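Local coordinates for Peptide/nickel transport system substrate-binding protein (Listeria monocytogenes serotype 1/2a, PDB 5KZT) that binds short peptides, captured here with hexapeptides, and probably hands them to an oligopeptide transporter as its extracellular receptor, at residues I301-S305 with K316-N320; S340-L344 with E481-T486. One frame throughout, in Å; residues are numbered along the deposited sequence.

Contact 1: I301-S305 with K316-N320; sequences IDKQS and KPANN
A short helix can be tied to the strand that follows it by a single long side chain, and 301-305 with 316-320 illustrates how. Ile-301 is extended (phi/psi -111/115) and makes no contact with 316-320; its side chain packs on Leu-494 and on helix 377-393. Asp-302, the N-cap of helix 303-311, uses its t rotamer to bring OD1 within 3.2 Å of Ser-305 N, an almost linear capping bond. Lys-303, in the first helical turn, makes the closest backbone approach, with its CA 5.5 Å from the CA of Pro-317; the CB atoms of these two residues lie 3.9 Å apart. The pair joins a helix to an edge of the mixed sheet of a type 2 periplasmic-binding-protein fold, since Lys-316 and Ala-318 bond through their backbones to strand 491-503. From chi1 m, Lys-303 runs on fully extended (chi2 to chi4 all t), past the proline ring, until NZ donates to Ala-318 O at 2.9 Å. The same ammonium also serves the carbonyls of Pro-493 and Leu-344. Gln-304 starts off away from the strand, but chi2 p folds it back, setting OE1 3.5 Å from Pro-317 CG, while its NE2 bonds to Asp-308.

Contact 2: S340-L344 with E481-T486; sequences SGKHL and EKILLT
How a histidine can join a loop to a helix, one ring nitrogen bonding directly and the other through a serine hydroxyl, is seen where 340-344 meets 481-486. Ser-340 closes helix 336-340, Gly-341 leaves it with positive phi (72/180), Lys-342 and His-343 are extended, and Leu-344 takes left-handed helical angles (47/58). The second segment is helical, with a pi-type turn at 483-486. CA atoms approach to 7.0 Å between Ser-340 and Glu-481 and 5.5 Å between His-343 and Thr-486. His-343 (chi1 m, chi2 -91°) shares a hydrogen bond of 2.8 Å between ND1 and Thr-486 OG1; its NE2 donates to Ser-340 OG (2.9 Å), which in turn donates to Glu-481 OE2 (2.7 Å). OE2 also accepts from Asn-320 ND2, and OE1 from the amide of Val-322. One water accepts from Leu-344 N and bonds to Thr-486 OG1, 2.8 Å from each. Apolar contacts include His-343 CB to Leu-485 CB, 3.7 Å, and Leu-344 CD1 to Leu-485 CB, 4.0 Å. Within this type 2 periplasmic-binding-protein fold, the loop between helices 336-340 and 348-362 thus lies against helix 471-487, whose Leu-485 also packs on Ile-491 and Pro-493 of strand 491-503.

How the contacts relate
Contacts 1 and 2 show how neighbouring tertiary contacts can share their polar groups. Their centres lie 14 Å apart, and they follow one another along the chain. Asn-320, ending the second segment of contact 1, reaches into contact 2, where ND2 is 2.8 Å from Gly-341 O and 2.9 Å from Glu-481 OE2, both probable hydrogen bonds. A second connection runs in the same sense, from Lys-303 NZ to Leu-344 O, and a backbone hydrogen bond joins Asn-319 to His-343. Strand 491-503 adjoins both contacts. Their centres are about 21 and 22 Å from the chain's centre, on the same side.

Contact 1: I301-S305 with K316-N320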
ATOM      1  N   ILE A 301      11.484  -9.282 -20.169  1.00 23.30           N
ATOM      2  CA  ILE A 301      10.024  -9.127 -20.153  1.00 22.95           C
ATOM      3  C   ILE A 301       9.608  -7.912 -20.986  1.00 23.07           C
ATOM      4  O   ILE A 301       9.921  -6.765 -20.656  1.00 22.64           O
ATOM      5  CB  ILE A 301       9.465  -9.048 -18.724  1.00 22.00           C
ATOM      6  CG1 ILE A 301       9.812 -10.335 -17.959  1.00 22.06           C
ATOM      7  CG2 ILE A 301       7.947  -8.860 -18.732  1.00 21.92           C
ATOM      8  CD1 ILE A 301       9.611 -10.274 -16.453  1.00 21.50           C
ATOM      9  N   ASP A 302       8.892  -8.178 -22.073  1.00 23.70           N
ATOM     10  CA  ASP A 302       8.354  -7.123 -22.922  1.00 24.05           C
ATOM     11  C   ASP A 302       7.273  -6.369 -22.151  1.00 23.22           C
ATOM     12  O   ASP A 302       6.095  -6.755 -22.168  1.00 23.89           O
ATOM     13  CB  ASP A 302       7.798  -7.706 -24.230  1.00 25.24           C
ATOM     14  CG  ASP A 302       7.440  -6.632 -25.248  1.00 25.81           C
ATOM     15  OD1 ASP A 302       7.324  -5.442 -24.879  1.00 25.24           O
ATOM     16  OD2 ASP A 302       7.287  -6.972 -26.431  1.00 27.00           O
ATOM     17  N   LYS A 303       7.672  -5.284 -21.494  1.00 22.35           N
ATOM     18  CA  LYS A 303       6.757  -4.536 -20.601  1.00 21.53           C
ATOM     19  C   LYS A 303       5.605  -3.903 -21.390  1.00 22.00           C
ATOM     20  O   LYS A 303       4.469  -3.852 -20.911  1.00 21.04           O
ATOM     21  CB  LYS A 303       7.473  -3.431 -19.828  1.00 20.78           C
ATOM     22  CG  LYS A 303       8.762  -3.845 -19.140  1.00 20.39           C
ATOM     23  CD  LYS A 303       9.283  -2.756 -18.233  1.00 19.78           C
ATOM     24  CE  LYS A 303      10.700  -3.071 -17.786  1.00 19.71           C
ATOM     25  NZ  LYS A 303      11.195  -2.110 -16.769  1.00 19.42           N
ATOM     26  N   GLN A 304       5.902  -3.416 -22.592  1.00 23.16           N
ATOM     27  CA  GLN A 304       4.882  -2.771 -23.418  1.00 24.14           C
ATOM     28  C   GLN A 304       3.797  -3.769 -23.779  1.00 24.56           C
ATOM     29  O   GLN A 304       2.605  -3.485 -23.614  1.00 24.49           O
ATOM     30  CB  GLN A 304       5.497  -2.151 -24.679  1.00 25.68           C
ATOM     31  CG  GLN A 304       4.538  -1.286 -25.500  1.00 26.86           C
ATOM     32  CD  GLN A 304       4.113  -0.066 -24.720  1.00 26.76           C
ATOM     33  OE1 GLN A 304       4.960   0.744 -24.339  1.00 26.55           O
ATOM     34  NE2 GLN A 304       2.805   0.066 -24.447  1.00 26.97           N
ATOM     35  N   SER A 305       4.214  -4.946 -24.244  1.00 25.12           N
ATOM     36  CA  SER A 305       3.286  -5.997 -24.635  1.00 26.17           C
ATOM     37  C   SER A 305       2.467  -6.458 -23.438  1.00 25.51           C
ATOM     38  O   SER A 305       1.256  -6.643 -23.560  1.00 25.99           O
ATOM     39  CB  SER A 305       4.033  -7.181 -25.245  1.00 26.79           C
ATOM     40  OG  SER A 305       3.126  -8.180 -25.628  1.00 27.78           O
ATOM     41  N   LYS A 316       0.606   1.635 -17.768  1.00 22.50           N
ATOM     42  CA  LYS A 316       1.707   1.763 -18.719  1.00 23.31           C
ATOM     43  C   LYS A 316       3.019   1.224 -18.167  1.00 21.95           C
ATOM     44  O   LYS A 316       3.147   1.086 -16.956  1.00 20.32           O
ATOM     45  CB  LYS A 316       1.848   3.202 -19.204  1.00 25.38           C
ATOM     46  CG  LYS A 316       2.206   4.252 -18.172  1.00 26.28           C
ATOM     47  CD  LYS A 316       2.013   5.634 -18.816  1.00 28.52           C
ATOM     48  CE  LYS A 316       2.834   6.711 -18.116  1.00 29.71           C
ATOM     49  NZ  LYS A 316       2.158   7.204 -16.891  1.00 29.96           N
ATOM     50  N   PRO A 317       3.964   0.868 -19.073  1.00 21.51           N
ATOM     51  CA  PRO A 317       5.258   0.353 -18.635  1.00 21.09           C
ATOM     52  C   PRO A 317       5.959   1.284 -17.678  1.00 20.22           C
ATOM     53  O   PRO A 317       5.837   2.500 -17.797  1.00 20.37           O
ATOM     54  CB  PRO A 317       6.052   0.243 -19.933  1.00 21.86           C
ATOM     55  CG  PRO A 317       5.011  -0.024 -20.953  1.00 22.46           C
ATOM     56  CD  PRO A 317       3.886   0.886 -20.551  1.00 22.26           C
ATOM     57  N   ALA A 318       6.661   0.683 -16.720  1.00 19.75           N
ATOM     58  CA  ALA A 318       7.433   1.397 -15.725  1.00 19.42           C
ATOM     59  C   ALA A 318       8.890   1.030 -15.929  1.00 19.88           C
ATOM     60  O   ALA A 318       9.217  -0.153 -16.076  1.00 20.15           O
ATOM     61  CB  ALA A 318       6.988   0.987 -14.334  1.00 18.97           C
ATOM     62  N   ASN A 319       9.746   2.046 -15.954  1.00 20.01           N
ATOM     63  CA  ASN A 319      11.205   1.884 -15.942  1.00 20.02           C
ATOM     64  C   ASN A 319      11.823   2.636 -14.760  1.00 19.27           C
ATOM     65  O   ASN A 319      13.008   3.024 -14.774  1.00 19.46           O
ATOM     66  CB  ASN A 319      11.766   2.385 -17.257  1.00 21.46           C
ATOM     67  CG  ASN A 319      11.209   1.630 -18.444  1.00 22.08           C
ATOM     68  OD1 ASN A 319      10.491   2.190 -19.268  1.00 24.21           O
ATOM     69  ND2 ASN A 319      11.521   0.367 -18.534  1.00 21.72           N
ATOM     70  N   ASN A 320      10.983   2.860 -13.746  1.00 18.53           N
ATOM     71  CA  ASN A 320      11.327   3.489 -12.490  1.00 17.78           C
ATOM     72  C   ASN A 320      10.465   2.861 -11.395  1.00 16.93           C
ATOM     73  O   ASN A 320       9.303   2.473 -11.624  1.00 16.72           O
ATOM     74  CB  ASN A 320      11.017   4.976 -12.501  1.00 18.19           C
ATOM     75  CG  ASN A 320      11.769   5.730 -13.575  1.00 19.00           C
ATOM     76  OD1 ASN A 320      11.347   5.753 -14.727  1.00 19.01           O
ATOM     77  ND2 ASN A 320      12.886   6.345 -13.200  1.00 19.09           N
TER

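Contact 2: S340-L344 with E481-T486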
ATOM      1  N   SER A 340      15.721  11.086 -12.888  1.00 20.45           N
ATOM      2  CA  SER A 340      16.310   9.759 -12.703  1.00 20.29           C
ATOM      3  C   SER A 340      16.650   9.072 -14.024  1.00 21.23           C
ATOM      4  O   SER A 340      17.602   8.286 -14.091  1.00 20.95           O
ATOM      5  CB  SER A 340      15.358   8.862 -11.921  1.00 19.32           C
ATOM      6  OG  SER A 340      16.038   7.727 -11.421  1.00 18.79           O
ATOM      7  N   GLY A 341      15.849   9.350 -15.055  1.00 21.86           N
ATOM      8  CA  GLY A 341      15.906   8.616 -16.314  1.00 22.94           C
ATOM      9  C   GLY A 341      15.355   7.207 -16.218  1.00 22.70           C
ATOM     10  O   GLY A 341      14.917   6.738 -15.135  1.00 22.32           O
ATOM     11  N   LYS A 342      15.386   6.512 -17.347  1.00 23.57           N
ATOM     12  CA  LYS A 342      14.912   5.133 -17.393  1.00 23.52           C
ATOM     13  C   LYS A 342      15.989   4.182 -16.866  1.00 22.97           C
ATOM     14  O   LYS A 342      17.169   4.448 -17.018  1.00 23.15           O
ATOM     15  CB  LYS A 342      14.494   4.748 -18.807  1.00 25.08           C
ATOM     16  CG  LYS A 342      13.280   5.506 -19.300  1.00 26.55           C
ATOM     17  CD  LYS A 342      12.987   5.153 -20.747  1.00 28.81           C
ATOM     18  CE  LYS A 342      11.685   5.753 -21.258  1.00 30.37           C
ATOM     19  NZ  LYS A 342      11.605   7.232 -21.050  1.00 31.45           N
ATOM     20  N   HIS A 343      15.548   3.092 -16.238  1.00 21.79           N
ATOM     21  CA  HIS A 343      16.411   2.014 -15.785  1.00 21.55           C
ATOM     22  C   HIS A 343      15.874   0.666 -16.232  1.00 21.27           C
ATOM     23  O   HIS A 343      14.657   0.497 -16.331  1.00 20.63           O
ATOM     24  CB  HIS A 343      16.479   2.030 -14.262  1.00 20.89           C
ATOM     25  CG  HIS A 343      16.813   3.363 -13.704  1.00 21.18           C
ATOM     26  ND1 HIS A 343      18.108   3.759 -13.453  1.00 22.09           N
ATOM     27  CD2 HIS A 343      16.025   4.412 -13.377  1.00 21.14           C
ATOM     28  CE1 HIS A 343      18.100   4.994 -12.985  1.00 22.33           C
ATOM     29  NE2 HIS A 343      16.850   5.417 -12.937  1.00 21.45           N
ATOM     30  N   LEU A 344      16.782  -0.279 -16.494  1.00 21.75           N
ATOM     31  CA  LEU A 344      16.435  -1.677 -16.810  1.00 21.92           C
ATOM     32  C   LEU A 344      15.320  -1.795 -17.866  1.00 22.66           C
ATOM     33  O   LEU A 344      14.257  -2.390 -17.631  1.00 21.90           O
ATOM     34  CB  LEU A 344      16.034  -2.444 -15.540  1.00 21.00           C
ATOM     35  CG  LEU A 344      17.051  -2.433 -14.386  1.00 20.86           C
ATOM     36  CD1 LEU A 344      16.402  -3.017 -13.127  1.00 20.08           C
ATOM     37  CD2 LEU A 344      18.327  -3.168 -14.731  1.00 21.58           C
ATOM     38  N   GLU A 481      17.903   5.735  -6.860  1.00 17.72           N
ATOM     39  CA  GLU A 481      17.190   4.841  -7.762  1.00 17.78           C
ATOM     40  C   GLU A 481      18.139   4.155  -8.749  1.00 19.10           C
ATOM     41  O   GLU A 481      17.939   2.988  -9.116  1.00 19.87           O
ATOM     42  CB  GLU A 481      16.044   5.558  -8.496  1.00 17.10           C
ATOM     43  CG  GLU A 481      15.080   4.566  -9.149  1.00 17.54           C
ATOM     44  CD  GLU A 481      13.852   5.214  -9.767  1.00 17.59           C
ATOM     45  OE1 GLU A 481      12.740   4.752  -9.482  1.00 17.39           O
ATOM     46  OE2 GLU A 481      13.997   6.174 -10.546  1.00 18.30           O
ATOM     47  N   LYS A 482      19.166   4.877  -9.188  1.00 20.71           N
ATOM     48  CA  LYS A 482      20.183   4.271 -10.061  1.00 21.19           C
ATOM     49  C   LYS A 482      20.912   3.100  -9.406  1.00 20.65           C
ATOM     50  O   LYS A 482      21.181   2.084 -10.052  1.00 20.56           O
ATOM     51  CB  LYS A 482      21.201   5.302 -10.506  1.00 22.56           C
ATOM     52  CG  LYS A 482      22.027   4.813 -11.683  1.00 23.50           C
ATOM     53  CD  LYS A 482      23.207   5.728 -11.965  1.00 24.70           C
ATOM     54  CE  LYS A 482      24.089   5.141 -13.042  1.00 25.58           C
ATOM     55  NZ  LYS A 482      25.048   4.122 -12.536  1.00 25.18           N
ATOM     56  N   ILE A 483      21.215   3.253  -8.125  1.00 20.30           N
ATOM     57  CA  ILE A 483      21.866   2.197  -7.350  1.00 19.95           C
ATOM     58  C   ILE A 483      20.948   0.964  -7.281  1.00 18.95           C
ATOM     59  O   ILE A 483      21.360  -0.158  -7.555  1.00 18.94           O
ATOM     60  CB  ILE A 483      22.209   2.676  -5.915  1.00 20.11           C
ATOM     61  CG1 ILE A 483      23.208   3.834  -5.957  1.00 20.92           C
ATOM     62  CG2 ILE A 483      22.800   1.522  -5.100  1.00 20.09           C
ATOM     63  CD1 ILE A 483      23.441   4.494  -4.629  1.00 21.23           C
ATOM     64  N   LEU A 484      19.699   1.197  -6.920  1.00 18.30           N
ATOM     65  CA  LEU A 484      18.723   0.112  -6.729  1.00 17.64           C
ATOM     66  C   LEU A 484      18.481  -0.683  -8.018  1.00 17.68           C
ATOM     67  O   LEU A 484      18.460  -1.912  -8.003  1.00 17.22           O
ATOM     68  CB  LEU A 484      17.399   0.688  -6.226  1.00 17.19           C
ATOM     69  CG  LEU A 484      16.305  -0.283  -5.816  1.00 16.87           C
ATOM     70  CD1 LEU A 484      16.679  -0.969  -4.521  1.00 16.77           C
ATOM     71  CD2 LEU A 484      14.954   0.412  -5.669  1.00 16.57           C
ATOM     72  N   LEU A 485      18.308   0.046  -9.119  1.00 17.96           N
ATOM     73  CA  LEU A 485      17.851  -0.536 -10.367  1.00 18.56           C
ATOM     74  C   LEU A 485      19.005  -0.842 -11.319  1.00 19.56           C
ATOM     75  O   LEU A 485      19.335  -1.999 -11.509  1.00 19.71           O
ATOM     76  CB  LEU A 485      16.791   0.378 -11.021  1.00 18.44           C
ATOM     77  CG  LEU A 485      15.561   0.638 -10.145  1.00 17.87           C
ATOM     78  CD1 LEU A 485      14.564   1.545 -10.858  1.00 17.91           C
ATOM     79  CD2 LEU A 485      14.882  -0.657  -9.691  1.00 17.30           C
ATOM     80  N   THR A 486      19.625   0.189 -11.884  1.00 20.72           N
ATOM     81  CA  THR A 486      20.679  -0.005 -12.869  1.00 22.07           C
ATOM     82  C   THR A 486      21.876  -0.777 -12.303  1.00 22.47           C
ATOM     83  O   THR A 486      22.329  -1.737 -12.920  1.00 22.60           O
ATOM     84  CB  THR A 486      21.120   1.339 -13.469  1.00 23.07           C
ATOM     85  OG1 THR A 486      20.020   1.912 -14.186  1.00 23.26           O
ATOM     86  CG2 THR A 486      22.320   1.170 -14.427  1.00 24.15           C
TER
HETATM   87  O   HOH W   1      19.561   0.222 -16.330  1.00 26.68           O